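Local atomic coordinates of rutinosidase (Aspergillus niger, PDB entry 6I1A), a protein that is a secreted fungal glycoside hydrolase of family 5, acting as a rutinosidase and probably also cleaving glucose units from beta-1,3-glucans. Residues 299-304 with 326-331. Numbering follows the deposited sequence.
Sequences VFVGEW and ETWSSF. With EDO (1,2-ethanediol), chain Q.
Val301 on strand 299-308 and Trp328 on helix 317-331 have the closest CA atoms of the two segments, 6.7 Å apart, and no hydrogen bond links the segments. Val301 is the centre of an inverse gamma turn, a kink within the strand; in segment 326-331, Thr327 O accepts from both Ser330 N and Phe331 N. The indole of Trp328 lies between the strand and the helix backbone. Val301 lies over one face of it: CG1 sits above the five-membered ring, 4.0 Å from its centroid and only 8° off the normal, while CG2 reaches the six-membered ring, 3.7 Å from Trp328 CE3. With CG1 anti to the backbone N (chi1 178°), both methyls face the indole. The NE1 edge of Trp328 points into the face of Trp304 in a T-shaped stack, with the centroids of their five-membered rings 4.4 Å apart and the planes at 75°; Trp328 NE1 comes within 3.3 Å of Trp304 CD2. His267 also meets the Trp328 ring, and Tyr337 stacks edge-to-face on Trp304. On the outer side of the helix, Ser330 OG and O1 of a 1,2-ethanediol molecule, probably from the crystallisation liquor, share a hydrogen bond of 2.6 Å. Buried packing of this kind, a strand of the central barrel against the helix that follows it, is characteristic of the (beta/alpha)8 TIM barrel of family 5 glycoside hydrolases.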
ATOM      1  N   VAL A 299      -8.457 -12.818  14.039  1.00 12.46           N
ATOM      2  CA  VAL A 299      -8.206 -12.749  12.594  1.00 13.06           C
ATOM      3  C   VAL A 299      -7.748 -14.126  12.121  1.00 12.86           C
ATOM      4  O   VAL A 299      -6.948 -14.774  12.770  1.00 13.25           O
ATOM      5  CB  VAL A 299      -7.162 -11.676  12.274  1.00 12.95           C
ATOM      6  CG1 VAL A 299      -6.716 -11.678  10.798  1.00 13.46           C
ATOM      7  CG2 VAL A 299      -7.699 -10.302  12.667  1.00 13.28           C
ATOM      8  N   PHE A 300      -8.229 -14.526  10.974  1.00 11.72           N
ATOM      9  CA  PHE A 300      -7.763 -15.732  10.256  1.00 11.49           C
ATOM     10  C   PHE A 300      -7.381 -15.317   8.831  1.00 10.71           C
ATOM     11  O   PHE A 300      -8.137 -14.591   8.204  1.00 10.85           O
ATOM     12  CB  PHE A 300      -8.874 -16.759  10.230  1.00 12.56           C
ATOM     13  CG  PHE A 300      -8.553 -18.104   9.634  1.00 11.53           C
ATOM     14  CD1 PHE A 300      -7.741 -18.993  10.329  1.00 12.20           C
ATOM     15  CD2 PHE A 300      -9.030 -18.496   8.395  1.00 12.56           C
ATOM     16  CE1 PHE A 300      -7.426 -20.248   9.798  1.00 12.02           C
ATOM     17  CE2 PHE A 300      -8.725 -19.732   7.851  1.00 11.71           C
ATOM     18  CZ  PHE A 300      -7.956 -20.614   8.583  1.00 12.16           C
ATOM     19  N   VAL A 301      -6.233 -15.772   8.328  1.00 10.74           N
ATOM     20  CA  VAL A 301      -5.760 -15.386   6.992  1.00 10.16           C
ATOM     21  C   VAL A 301      -6.369 -16.394   6.037  1.00 11.54           C
ATOM     22  O   VAL A 301      -5.763 -17.453   5.733  1.00 11.09           O
ATOM     23  CB  VAL A 301      -4.229 -15.301   6.918  1.00 10.69           C
ATOM     24  CG1 VAL A 301      -3.791 -14.953   5.511  1.00 10.83           C
ATOM     25  CG2 VAL A 301      -3.746 -14.261   7.899  1.00 12.04           C
ATOM     26  N   GLY A 302      -7.616 -16.167   5.625  1.00 10.31           N
ATOM     27  CA  GLY A 302      -8.350 -17.192   4.872  1.00 10.13           C
ATOM     28  C   GLY A 302      -7.891 -17.439   3.455  1.00 10.80           C
ATOM     29  O   GLY A 302      -8.352 -18.459   2.874  1.00 10.71           O
ATOM     30  N   GLU A 303      -7.112 -16.559   2.886  1.00 10.22           N
ATOM     31  CA  GLU A 303      -6.499 -16.801   1.569  1.00 10.71           C
ATOM     32  C   GLU A 303      -5.116 -16.159   1.592  1.00 10.66           C
ATOM     33  O   GLU A 303      -4.965 -15.001   2.018  1.00 11.32           O
ATOM     34  CB  GLU A 303      -7.242 -16.193   0.398  1.00 10.40           C
ATOM     35  CG  GLU A 303      -8.605 -16.770   0.146  1.00 10.94           C
ATOM     36  CD  GLU A 303      -9.241 -16.267  -1.133  1.00 11.03           C
ATOM     37  OE1 GLU A 303      -8.522 -15.722  -2.048  1.00 12.45           O
ATOM     38  OE2 GLU A 303     -10.491 -16.344  -1.243  1.00 11.72           O
ATOM     39  N   TRP A 304      -4.161 -16.877   1.001  1.00 10.79           N
ATOM     40  CA  TRP A 304      -2.799 -16.383   0.704  1.00 11.21           C
ATOM     41  C   TRP A 304      -2.132 -17.379  -0.210  1.00 11.49           C
ATOM     42  O   TRP A 304      -2.579 -18.533  -0.357  1.00 10.72           O
ATOM     43  CB  TRP A 304      -1.975 -16.148   1.988  1.00 10.52           C
ATOM     44  CG  TRP A 304      -1.519 -17.417   2.650  1.00 11.08           C
ATOM     45  CD1 TRP A 304      -2.249 -18.381   3.268  1.00 11.98           C
ATOM     46  CD2 TRP A 304      -0.138 -17.869   2.707  1.00 11.34           C
ATOM     47  NE1 TRP A 304      -1.419 -19.367   3.759  1.00 12.66           N
ATOM     48  CE2 TRP A 304      -0.127 -19.088   3.420  1.00 11.96           C
ATOM     49  CE3 TRP A 304       1.065 -17.324   2.239  1.00 13.85           C
ATOM     50  CZ2 TRP A 304       1.072 -19.744   3.701  1.00 14.90           C
ATOM     51  CZ3 TRP A 304       2.253 -17.982   2.529  1.00 14.58           C
ATOM     52  CH2 TRP A 304       2.208 -19.173   3.230  1.00 14.07           C
ATOM     53  N   GLU A 326       4.053 -19.954   9.742  1.00 12.18           N
ATOM     54  CA  GLU A 326       4.524 -19.590  11.091  0.50 13.96           C
ATOM     55  C   GLU A 326       4.062 -18.176  11.474  1.00 12.05           C
ATOM     56  O   GLU A 326       3.661 -17.919  12.634  1.00 14.37           O
ATOM     57  CB  GLU A 326       6.060 -19.665  11.216  0.50 15.97           C
ATOM     58  CG  GLU A 326       6.613 -21.074  11.281  0.50 17.92           C
ATOM     59  CD  GLU A 326       8.126 -21.133  11.206  0.50 21.27           C
ATOM     60  OE1 GLU A 326       8.613 -22.235  10.829  0.50 19.75           O
ATOM     61  OE2 GLU A 326       8.792 -20.021  11.361  0.50 23.64           O
ATOM     62  N   THR A 327       4.084 -17.256  10.508  1.00 12.33           N
ATOM     63  CA  THR A 327       3.725 -15.851  10.752  1.00 11.96           C
ATOM     64  C   THR A 327       2.222 -15.769  11.020  1.00 13.29           C
ATOM     65  O   THR A 327       1.824 -15.130  11.980  1.00 13.09           O
ATOM     66  CB  THR A 327       4.159 -14.998   9.584  1.00 14.05           C
ATOM     67  OG1 THR A 327       5.571 -15.110   9.341  1.00 15.04           O
ATOM     68  CG2 THR A 327       3.839 -13.537   9.846  1.00 14.83           C
ATOM     69  N   TRP A 328       1.424 -16.340  10.155  1.00 12.28           N
ATOM     70  CA  TRP A 328      -0.033 -16.197  10.338  1.00 12.60           C
ATOM     71  C   TRP A 328      -0.495 -16.857  11.624  1.00 13.90           C
ATOM     72  O   TRP A 328      -1.532 -16.407  12.206  1.00 13.90           O
ATOM     73  CB  TRP A 328      -0.812 -16.757   9.168  1.00 12.11           C
ATOM     74  CG  TRP A 328      -0.413 -16.301   7.799  1.00 11.03           C
ATOM     75  CD1 TRP A 328      -0.191 -17.098   6.714  1.00 11.42           C
ATOM     76  CD2 TRP A 328      -0.082 -14.968   7.349  1.00 10.81           C
ATOM     77  NE1 TRP A 328       0.154 -16.375   5.638  1.00 12.18           N
ATOM     78  CE2 TRP A 328       0.224 -15.044   5.964  1.00 11.24           C
ATOM     79  CE3 TRP A 328      -0.105 -13.705   7.925  1.00 11.23           C
ATOM     80  CZ2 TRP A 328       0.519 -13.930   5.169  1.00 11.53           C
ATOM     81  CZ3 TRP A 328       0.208 -12.602   7.146  1.00 12.86           C
ATOM     82  CH2 TRP A 328       0.521 -12.697   5.793  1.00 13.69           C
ATOM     83  N   SER A 329       0.149 -17.950  12.087  1.00 13.60           N
ATOM     84  CA  SER A 329      -0.341 -18.619  13.312  0.50 14.30           C
ATOM     85  C   SER A 329       0.194 -17.945  14.591  1.00 14.85           C
ATOM     86  O   SER A 329      -0.330 -18.312  15.683  1.00 17.94           O
ATOM     87  CB  SER A 329      -0.077 -20.089  13.239  0.50 16.60           C
ATOM     88  OG  SER A 329       1.301 -20.302  13.169  0.50 17.39           O
ATOM     89  N   SER A 330       1.142 -17.068  14.465  1.00 14.60           N
ATOM     90  CA  SER A 330       1.720 -16.313  15.610  1.00 17.14           C
ATOM     91  C   SER A 330       0.967 -15.016  15.837  1.00 16.02           C
ATOM     92  O   SER A 330       0.543 -14.761  16.975  1.00 17.06           O
ATOM     93  CB  SER A 330       3.160 -16.089  15.467  1.00 19.65           C
ATOM     94  OG  SER A 330       3.646 -15.570  16.697  1.00 18.48           O
ATOM     95  N   PHE A 331       0.713 -14.273  14.777  1.00 13.73           N
ATOM     96  CA  PHE A 331       0.084 -12.940  14.897  1.00 13.21           C
ATOM     97  C   PHE A 331      -1.422 -13.009  14.642  1.00 14.75           C
ATOM     98  O   PHE A 331      -2.092 -11.929  14.831  1.00 17.85           O
ATOM     99  CB  PHE A 331       0.736 -11.956  13.954  1.00 15.38           C
ATOM    100  CG  PHE A 331       2.179 -11.728  14.314  1.00 14.62           C
ATOM    101  CD1 PHE A 331       2.511 -11.105  15.496  1.00 16.60           C
ATOM    102  CD2 PHE A 331       3.181 -12.118  13.456  1.00 16.67           C
ATOM    103  CE1 PHE A 331       3.848 -10.960  15.844  1.00 17.72           C
ATOM    104  CE2 PHE A 331       4.506 -11.945  13.805  1.00 16.20           C
ATOM    105  CZ  PHE A 331       4.820 -11.340  14.979  1.00 17.30           C
TER
HETATM  106  C1  EDO Q 415       6.645 -15.182  14.880  0.70 25.25           C
HETATM  107  O1  EDO Q 415       6.156 -15.935  15.965  1.00 21.83           O
HETATM  108  C2  EDO Q 415       6.563 -15.834  13.565  0.70 28.32           C
HETATM  109  O2  EDO Q 415       7.504 -16.905  13.493  0.70 24.43           O